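Local atomic coordinates of methyltransferase FkbM (PDB entry 2PY6), a protein that probably transfers a methyl group to an acceptor that has not been identified. Residues A146-G151 / V160-A165; H140-Q145 / C200-Y205. All blocks are in the same frame, centred on the assembly; numbering follows the deposited sequence.

Contact 1. Residues A146-G151 / V160-A165; sequences AVRAFG and VDDWGA. With EDO (1,2-ethanediol), chain C.
R148 and D162 both send CG anti to their own backbone N (chi1 -180° and -177°); the R148 chain then bends at chi3, which sets NE beside the acid, and the guanidinium meets the carboxylate side-on. R148 NE reaches D162 OD2 at 2.9 Å and NH2 of R148 reaches OD1 of D162 at 2.9 Å, one nitrogen to each oxygen, both on the syn side but tilted well out of the carboxylate plane. The acid lies at the edge of the guanidinium, but the two planes are turned 35° apart, a twisted rather than flat bidentate salt bridge. D162 OD1 has a second donor: the backbone N of G164, 2.8 Å away, closes an Asx turn as the chain enters helix 164-169, and it comes from the opposite face of the carboxylate to NH2. Beside the ion pair, V147 leans CG1 against D161 OD1 at 3.7 Å and slides past D162 CB. D161 OD1 also takes the N-H of D162. An ethanediol, probably from the crystallisation liquor, bridges the backbone here: its O2 accepts from W163 N at 2.9 Å and donates to D161 O. Elsewhere R148 NH1 donates to the carbonyls of L198 and F36, while Q153 NE2 reaches D162 OD2. The arginine thus ties the last turn of helix 143-149 to the residues leading into helix 164-169, and this many donors around one acid would probably favour its ionised form.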
ATOM      1  N   ALA A 146      24.160  21.820   6.852  1.00 26.17           N
ATOM      2  CA  ALA A 146      24.195  21.638   8.303  1.00 27.68           C
ATOM      3  C   ALA A 146      25.592  21.171   8.760  1.00 29.17           C
ATOM      4  O   ALA A 146      26.153  21.723   9.713  1.00 28.60           O
ATOM      5  CB  ALA A 146      23.162  20.608   8.747  1.00 27.09           C
ATOM      6  N   VAL A 147      26.129  20.135   8.098  1.00 28.86           N
ATOM      7  CA  VAL A 147      27.457  19.589   8.445  1.00 29.05           C
ATOM      8  C   VAL A 147      28.531  20.689   8.427  1.00 28.74           C
ATOM      9  O   VAL A 147      29.320  20.788   9.345  1.00 27.10           O
ATOM     10  CB  VAL A 147      27.846  18.409   7.556  1.00 31.12           C
ATOM     11  CG1 VAL A 147      29.305  17.994   7.777  1.00 28.44           C
ATOM     12  CG2 VAL A 147      26.921  17.225   7.823  1.00 32.65           C
ATOM     13  N   ARG A 148      28.504  21.546   7.408  1.00 30.28           N
ATOM     14  CA  ARG A 148      29.467  22.609   7.277  1.00 29.80           C
ATOM     15  C   ARG A 148      29.232  23.763   8.235  1.00 29.72           C
ATOM     16  O   ARG A 148      30.180  24.282   8.808  1.00 31.31           O
ATOM     17  CB  ARG A 148      29.481  23.124   5.830  1.00 31.42           C
ATOM     18  CG  ARG A 148      30.502  24.276   5.576  1.00 30.67           C
ATOM     19  CD  ARG A 148      30.538  24.616   4.086  1.00 25.40           C
ATOM     20  NE  ARG A 148      31.163  23.553   3.315  1.00 28.37           N
ATOM     21  CZ  ARG A 148      31.232  23.543   1.989  1.00 30.99           C
ATOM     22  NH1 ARG A 148      30.756  24.560   1.296  1.00 26.42           N
ATOM     23  NH2 ARG A 148      31.833  22.540   1.357  1.00 28.86           N
ATOM     24  N   ALA A 149      27.972  24.159   8.416  1.00 28.86           N
ATOM     25  CA  ALA A 149      27.636  25.331   9.234  1.00 27.65           C
ATOM     26  C   ALA A 149      27.873  25.144  10.717  1.00 30.43           C
ATOM     27  O   ALA A 149      28.151  26.097  11.414  1.00 29.49           O
ATOM     28  CB  ALA A 149      26.186  25.769   8.988  1.00 30.40           C
ATOM     29  N   PHE A 150      27.733  23.908  11.184  1.00 33.43           N
ATOM     30  CA  PHE A 150      27.922  23.555  12.583  1.00 33.63           C
ATOM     31  C   PHE A 150      29.252  22.889  12.878  1.00 31.32           C
ATOM     32  O   PHE A 150      29.454  22.465  13.988  1.00 31.42           O
ATOM     33  CB  PHE A 150      26.746  22.670  13.043  1.00 36.38           C
ATOM     34  CG  PHE A 150      25.443  23.425  13.144  1.00 37.39           C
ATOM     35  CD1 PHE A 150      25.299  24.426  14.086  1.00 32.93           C
ATOM     36  CD2 PHE A 150      24.391  23.167  12.275  1.00 38.67           C
ATOM     37  CE1 PHE A 150      24.129  25.143  14.188  1.00 36.81           C
ATOM     38  CE2 PHE A 150      23.224  23.897  12.353  1.00 39.57           C
ATOM     39  CZ  PHE A 150      23.092  24.882  13.311  1.00 44.10           C
ATOM     40  N   GLY A 151      30.148  22.828  11.893  1.00 31.18           N
ATOM     41  CA  GLY A 151      31.482  22.257  12.035  1.00 31.36           C
ATOM     42  C   GLY A 151      31.479  20.798  12.457  1.00 33.04           C
ATOM     43  O   GLY A 151      32.184  20.419  13.398  1.00 33.61           O
ATOM     44  N   VAL A 160      28.422  10.875   4.281  1.00 37.31           N
ATOM     45  CA  VAL A 160      27.598  12.084   4.270  1.00 37.98           C
ATOM     46  C   VAL A 160      28.387  13.319   4.762  1.00 35.86           C
ATOM     47  O   VAL A 160      27.793  14.374   5.034  1.00 35.31           O
ATOM     48  CB  VAL A 160      26.268  11.892   5.058  1.00 38.54           C
ATOM     49  CG1 VAL A 160      25.501  10.710   4.494  1.00 47.20           C
ATOM     50  CG2 VAL A 160      26.494  11.683   6.577  1.00 40.95           C
ATOM     51  N   ASP A 161      29.723  13.208   4.776  1.00 35.64           N
ATOM     52  CA  ASP A 161      30.591  14.270   5.273  1.00 35.47           C
ATOM     53  C   ASP A 161      30.902  15.312   4.193  1.00 36.51           C
ATOM     54  O   ASP A 161      30.644  15.109   3.001  1.00 36.32           O
ATOM     55  CB  ASP A 161      31.901  13.688   5.833  1.00 35.08           C
ATOM     56  CG  ASP A 161      32.494  14.524   6.979  1.00 39.33           C
ATOM     57  OD1 ASP A 161      32.072  15.686   7.187  1.00 36.93           O
ATOM     58  OD2 ASP A 161      33.386  14.016   7.684  1.00 42.91           O
ATOM     59  N   ASP A 162      31.454  16.428   4.653  1.00 34.07           N
ATOM     60  CA  ASP A 162      31.811  17.566   3.840  1.00 31.57           C
ATOM     61  C   ASP A 162      33.168  17.354   3.247  1.00 31.72           C
ATOM     62  O   ASP A 162      34.162  17.457   3.957  1.00 31.94           O
ATOM     63  CB  ASP A 162      31.832  18.824   4.710  1.00 31.95           C
ATOM     64  CG  ASP A 162      32.119  20.092   3.928  1.00 32.87           C
ATOM     65  OD1 ASP A 162      32.399  20.041   2.705  1.00 29.35           O
ATOM     66  OD2 ASP A 162      32.128  21.157   4.577  1.00 31.02           O
ATOM     67  N   TRP A 163      33.210  17.142   1.924  1.00 29.96           N
ATOM     68  CA  TRP A 163      34.458  16.878   1.227  1.00 30.85           C
ATOM     69  C   TRP A 163      35.036  18.120   0.595  1.00 31.64           C
ATOM     70  O   TRP A 163      35.999  18.017  -0.161  1.00 33.76           O
ATOM     71  CB  TRP A 163      34.256  15.785   0.170  1.00 34.14           C
ATOM     72  CG  TRP A 163      33.877  14.453   0.763  1.00 32.35           C
ATOM     73  CD1 TRP A 163      33.891  14.115   2.089  1.00 37.52           C
ATOM     74  CD2 TRP A 163      33.568  13.252   0.059  1.00 34.18           C
ATOM     75  NE1 TRP A 163      33.537  12.824   2.252  1.00 40.35           N
ATOM     76  CE2 TRP A 163      33.341  12.256   1.024  1.00 41.38           C
ATOM     77  CE3 TRP A 163      33.412  12.932  -1.280  1.00 37.01           C
ATOM     78  CZ2 TRP A 163      32.970  10.963   0.691  1.00 36.33           C
ATOM     79  CZ3 TRP A 163      33.067  11.645  -1.610  1.00 32.03           C
ATOM     80  CH2 TRP A 163      32.851  10.677  -0.633  1.00 39.97           C
ATOM     81  N   GLY A 164      34.480  19.290   0.945  1.00 28.19           N
ATOM     82  CA  GLY A 164      34.897  20.570   0.378  1.00 28.84           C
ATOM     83  C   GLY A 164      36.381  20.860   0.422  1.00 28.49           C
ATOM     84  O   GLY A 164      36.992  21.105  -0.623  1.00 28.93           O
ATOM     85  N   ALA A 165      36.936  20.848   1.630  1.00 28.73           N
ATOM     86  CA  ALA A 165      38.359  21.139   1.890  1.00 28.64           C
ATOM     87  C   ALA A 165      39.329  20.219   1.145  1.00 26.82           C
ATOM     88  O   ALA A 165      40.361  20.665   0.698  1.00 25.08           O
ATOM     89  CB  ALA A 165      38.626  21.051   3.363  1.00 27.88           C
TER
HETATM   90  C1  EDO C 410      29.937  19.017   1.074  1.00 32.09           C
HETATM   91  O1  EDO C 410      28.924  19.847   0.575  1.00 43.26           O
HETATM   92  C2  EDO C 410      29.597  17.548   0.837  1.00 34.76           C
HETATM   93  O2  EDO C 410      30.749  16.852   0.333  1.00 21.36           O

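Contact 2. Residues H140-Q145 / C200-Y205; sequences HLNFEQ and CEPEYY
E144 and C200 bring their CA atoms to 5.4 Å where the first turn of helix 143-149, which follows strand 140-142, meets the bend after helix 184-199, where C200 is the first residue out of helical geometry, with phi 69°. A capping box starts helix 143-149: N142 OD1 accepts from Q145 N at 2.9 Å, and Q145 OE1 takes the N-H of N142 in return, at 3.0 Å and in its carbonyl plane. The N142 side chain also works across the contact. Its chi1 of 67° places CG between the backbone N and the carbonyl carbon; from there OD1 caps the helix while ND2 donates to C200 O at 3.1 Å, almost straight along the C=O axis. An alanine here would probably leave C200 O without this donor and Q145 N without its cap, loosening the helix start from the bend. P202 meets the amide tip to tip, CD lying 3.6 Å from ND2. Next to the polar link the packing is aliphatic, with C200 CB lodged against E144 CB and Q145 CG. The carboxylate of E144 turns elsewhere, to salt bridges with R121 and R401. The sulfur of C200 sits against the helix backbone, SG 3.7 Å from E144 O.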
ATOM      1  N   HIS A 140      16.929  28.219   6.896  1.00 31.36           N
ATOM      2  CA  HIS A 140      16.936  26.782   6.647  1.00 29.94           C
ATOM      3  C   HIS A 140      18.177  26.293   5.916  1.00 30.54           C
ATOM      4  O   HIS A 140      18.833  27.065   5.207  1.00 30.77           O
ATOM      5  CB  HIS A 140      15.630  26.338   5.932  1.00 29.89           C
ATOM      6  CG  HIS A 140      15.395  26.983   4.611  1.00 27.46           C
ATOM      7  ND1 HIS A 140      15.117  28.323   4.472  1.00 25.79           N
ATOM      8  CD2 HIS A 140      15.381  26.461   3.361  1.00 26.14           C
ATOM      9  CE1 HIS A 140      14.958  28.602   3.192  1.00 31.69           C
ATOM     10  NE2 HIS A 140      15.111  27.487   2.499  1.00 29.37           N
ATOM     11  N   LEU A 141      18.453  24.994   6.098  1.00 32.08           N
ATOM     12  CA  LEU A 141      19.637  24.314   5.582  1.00 33.19           C
ATOM     13  C   LEU A 141      19.327  22.904   5.179  1.00 27.85           C
ATOM     14  O   LEU A 141      18.497  22.272   5.789  1.00 29.89           O
ATOM     15  CB  LEU A 141      20.665  24.095   6.699  1.00 34.92           C
ATOM     16  CG  LEU A 141      21.304  25.227   7.434  1.00 42.67           C
ATOM     17  CD1 LEU A 141      21.892  24.706   8.725  1.00 52.29           C
ATOM     18  CD2 LEU A 141      22.350  25.883   6.564  1.00 51.66           C
ATOM     19  N   ASN A 142      20.047  22.405   4.190  1.00 28.47           N
ATOM     20  CA  ASN A 142      19.999  20.982   3.845  1.00 32.76           C
ATOM     21  C   ASN A 142      21.109  20.293   4.698  1.00 32.53           C
ATOM     22  O   ASN A 142      21.890  20.987   5.416  1.00 29.21           O
ATOM     23  CB  ASN A 142      20.151  20.742   2.348  1.00 32.81           C
ATOM     24  CG  ASN A 142      21.509  21.104   1.814  1.00 28.64           C
ATOM     25  OD1 ASN A 142      22.524  20.993   2.494  1.00 32.26           O
ATOM     26  ND2 ASN A 142      21.536  21.506   0.563  1.00 30.38           N
ATOM     27  N   PHE A 143      21.183  18.971   4.635  1.00 30.32           N
ATOM     28  CA  PHE A 143      22.119  18.237   5.468  1.00 30.48           C
ATOM     29  C   PHE A 143      23.608  18.594   5.257  1.00 31.45           C
ATOM     30  O   PHE A 143      24.341  18.780   6.229  1.00 29.40           O
ATOM     31  CB  PHE A 143      21.900  16.742   5.351  1.00 34.37           C
ATOM     32  CG  PHE A 143      22.722  15.963   6.309  1.00 32.78           C
ATOM     33  CD1 PHE A 143      22.291  15.776   7.614  1.00 33.82           C
ATOM     34  CD2 PHE A 143      23.949  15.449   5.925  1.00 39.16           C
ATOM     35  CE1 PHE A 143      23.062  15.080   8.500  1.00 36.02           C
ATOM     36  CE2 PHE A 143      24.720  14.755   6.815  1.00 41.54           C
ATOM     37  CZ  PHE A 143      24.282  14.573   8.106  1.00 35.46           C
ATOM     38  N   GLU A 144      24.034  18.747   4.013  1.00 30.69           N
ATOM     39  CA  GLU A 144      25.442  19.063   3.745  1.00 35.15           C
ATOM     40  C   GLU A 144      25.777  20.426   4.300  1.00 32.73           C
ATOM     41  O   GLU A 144      26.875  20.613   4.837  1.00 30.78           O
ATOM     42  CB  GLU A 144      25.771  19.029   2.255  1.00 34.90           C
ATOM     43  CG  GLU A 144      25.986  17.659   1.684  1.00 40.02           C
ATOM     44  CD  GLU A 144      24.743  16.786   1.614  1.00 43.06           C
ATOM     45  OE1 GLU A 144      23.629  17.344   1.493  1.00 33.85           O
ATOM     46  OE2 GLU A 144      24.909  15.538   1.657  1.00 42.60           O
ATOM     47  N   GLN A 145      24.829  21.369   4.155  1.00 32.54           N
ATOM     48  CA  GLN A 145      24.953  22.718   4.728  1.00 31.38           C
ATOM     49  C   GLN A 145      24.995  22.669   6.248  1.00 30.63           C
ATOM     50  O   GLN A 145      25.776  23.394   6.867  1.00 29.58           O
ATOM     51  CB  GLN A 145      23.822  23.629   4.262  1.00 32.51           C
ATOM     52  CG  GLN A 145      23.850  23.940   2.731  1.00 32.80           C
ATOM     53  CD  GLN A 145      22.642  24.753   2.269  1.00 34.17           C
ATOM     54  OE1 GLN A 145      21.520  24.533   2.723  1.00 29.32           O
ATOM     55  NE2 GLN A 145      22.867  25.679   1.358  1.00 35.02           N
ATOM     56  N   CYS A 200      27.667  22.545  -1.484  1.00 27.43           N
ATOM     57  CA  CYS A 200      26.565  21.868  -0.756  1.00 29.08           C
ATOM     58  C   CYS A 200      25.234  21.993  -1.511  1.00 29.12           C
ATOM     59  O   CYS A 200      24.199  21.847  -0.912  1.00 31.05           O
ATOM     60  CB  CYS A 200      26.357  22.419   0.667  1.00 31.63           C
ATOM     61  SG  CYS A 200      27.790  22.465   1.726  1.00 29.62           S
ATOM     62  N   GLU A 201      25.278  22.248  -2.820  1.00 29.23           N
ATOM     63  CA  GLU A 201      24.095  22.464  -3.632  1.00 29.21           C
ATOM     64  C   GLU A 201      23.776  21.242  -4.487  1.00 28.61           C
ATOM     65  O   GLU A 201      24.414  21.018  -5.511  1.00 31.04           O
ATOM     66  CB  GLU A 201      24.277  23.705  -4.548  1.00 30.60           C
ATOM     67  CG  GLU A 201      23.126  23.921  -5.555  1.00 31.43           C
ATOM     68  CD  GLU A 201      21.723  23.920  -4.916  1.00 32.48           C
ATOM     69  OE1 GLU A 201      21.371  24.876  -4.223  1.00 32.00           O
ATOM     70  OE2 GLU A 201      20.950  22.972  -5.146  1.00 37.27           O
ATOM     71  N   PRO A 202      22.779  20.444  -4.079  1.00 29.23           N
ATOM     72  CA  PRO A 202      22.466  19.234  -4.854  1.00 30.70           C
ATOM     73  C   PRO A 202      22.020  19.416  -6.296  1.00 31.30           C
ATOM     74  O   PRO A 202      22.130  18.472  -7.077  1.00 36.72           O
ATOM     75  CB  PRO A 202      21.356  18.586  -4.044  1.00 31.16           C
ATOM     76  CG  PRO A 202      20.768  19.633  -3.249  1.00 27.06           C
ATOM     77  CD  PRO A 202      21.917  20.540  -2.891  1.00 31.15           C
ATOM     78  N   GLU A 203      21.493  20.584  -6.654  1.00 31.15           N
ATOM     79  CA  GLU A 203      21.106  20.843  -8.045  1.00 30.37           C
ATOM     80  C   GLU A 203      22.268  20.578  -9.016  1.00 30.69           C
ATOM     81  O   GLU A 203      22.019  20.323 -10.200  1.00 33.50           O
ATOM     82  CB  GLU A 203      20.542  22.257  -8.237  1.00 25.44           C
ATOM     83  CG  GLU A 203      19.153  22.505  -7.633  1.00 27.46           C
ATOM     84  CD  GLU A 203      18.051  21.613  -8.230  1.00 29.16           C
ATOM     85  OE1 GLU A 203      18.011  21.389  -9.463  1.00 27.39           O
ATOM     86  OE2 GLU A 203      17.204  21.148  -7.457  1.00 27.91           O
ATOM     87  N   TYR A 204      23.518  20.640  -8.539  1.00 29.82           N
ATOM     88  CA  TYR A 204      24.659  20.286  -9.403  1.00 31.41           C
ATOM     89  C   TYR A 204      24.575  18.842  -9.932  1.00 31.03           C
ATOM     90  O   TYR A 204      24.790  18.639 -11.122  1.00 35.61           O
ATOM     91  CB  TYR A 204      26.007  20.566  -8.740  1.00 32.45           C
ATOM     92  CG  TYR A 204      26.377  21.998  -8.829  1.00 31.07           C
ATOM     93  CD1 TYR A 204      26.826  22.524 -10.025  1.00 27.09           C
ATOM     94  CD2 TYR A 204      26.277  22.844  -7.721  1.00 31.02           C
ATOM     95  CE1 TYR A 204      27.107  23.877 -10.129  1.00 33.21           C
ATOM     96  CE2 TYR A 204      26.590  24.194  -7.803  1.00 26.68           C
ATOM     97  CZ  TYR A 204      27.015  24.701  -9.005  1.00 33.50           C
ATOM     98  OH  TYR A 204      27.330  26.032  -9.111  1.00 31.16           O
ATOM     99  N   TYR A 205      24.259  17.873  -9.070  1.00 31.57           N
ATOM    100  CA  TYR A 205      24.021  16.481  -9.493  1.00 33.74           C
ATOM    101  C   TYR A 205      22.868  16.399 -10.463  1.00 32.57           C
ATOM    102  O   TYR A 205      22.931  15.657 -11.427  1.00 33.93           O
ATOM    103  CB  TYR A 205      23.569  15.546  -8.330  1.00 32.90           C
ATOM    104  CG  TYR A 205      24.663  15.156  -7.406  1.00 38.51           C
ATOM    105  CD1 TYR A 205      25.765  14.461  -7.893  1.00 44.97           C
ATOM    106  CD2 TYR A 205      24.601  15.424  -6.039  1.00 40.14           C
ATOM    107  CE1 TYR A 205      26.810  14.058  -7.061  1.00 46.44           C
ATOM    108  CE2 TYR A 205      25.637  15.013  -5.193  1.00 45.11           C
ATOM    109  CZ  TYR A 205      26.752  14.326  -5.721  1.00 40.83           C
ATOM    110  OH  TYR A 205      27.832  13.911  -4.933  1.00 40.44           O
TER

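In the fold
Both contacts are buried and use successive parts of helix 143-149: contact 2 takes its first turn, at the edge strand 140-142 of the six-stranded sheet, and contact 1 its last. Their centres lie 10 Å apart and they touch directly, R148 CZ packing on C200 SG and V160 on F143. Their chemistry differs. Contact 1 is ionic, a charged pair whose acid also accepts from the first N-H of helix 164-169, whereas contact 2 relies on neutral amide, carbonyl and aliphatic groups. R401 links them, bonding D161 O in one and E144 in the other. No other subunit touches contact 1, while E201 and E203, in segment 200-205 but not touching 140-145, form salt bridges with K249 and R218 of the second subunit.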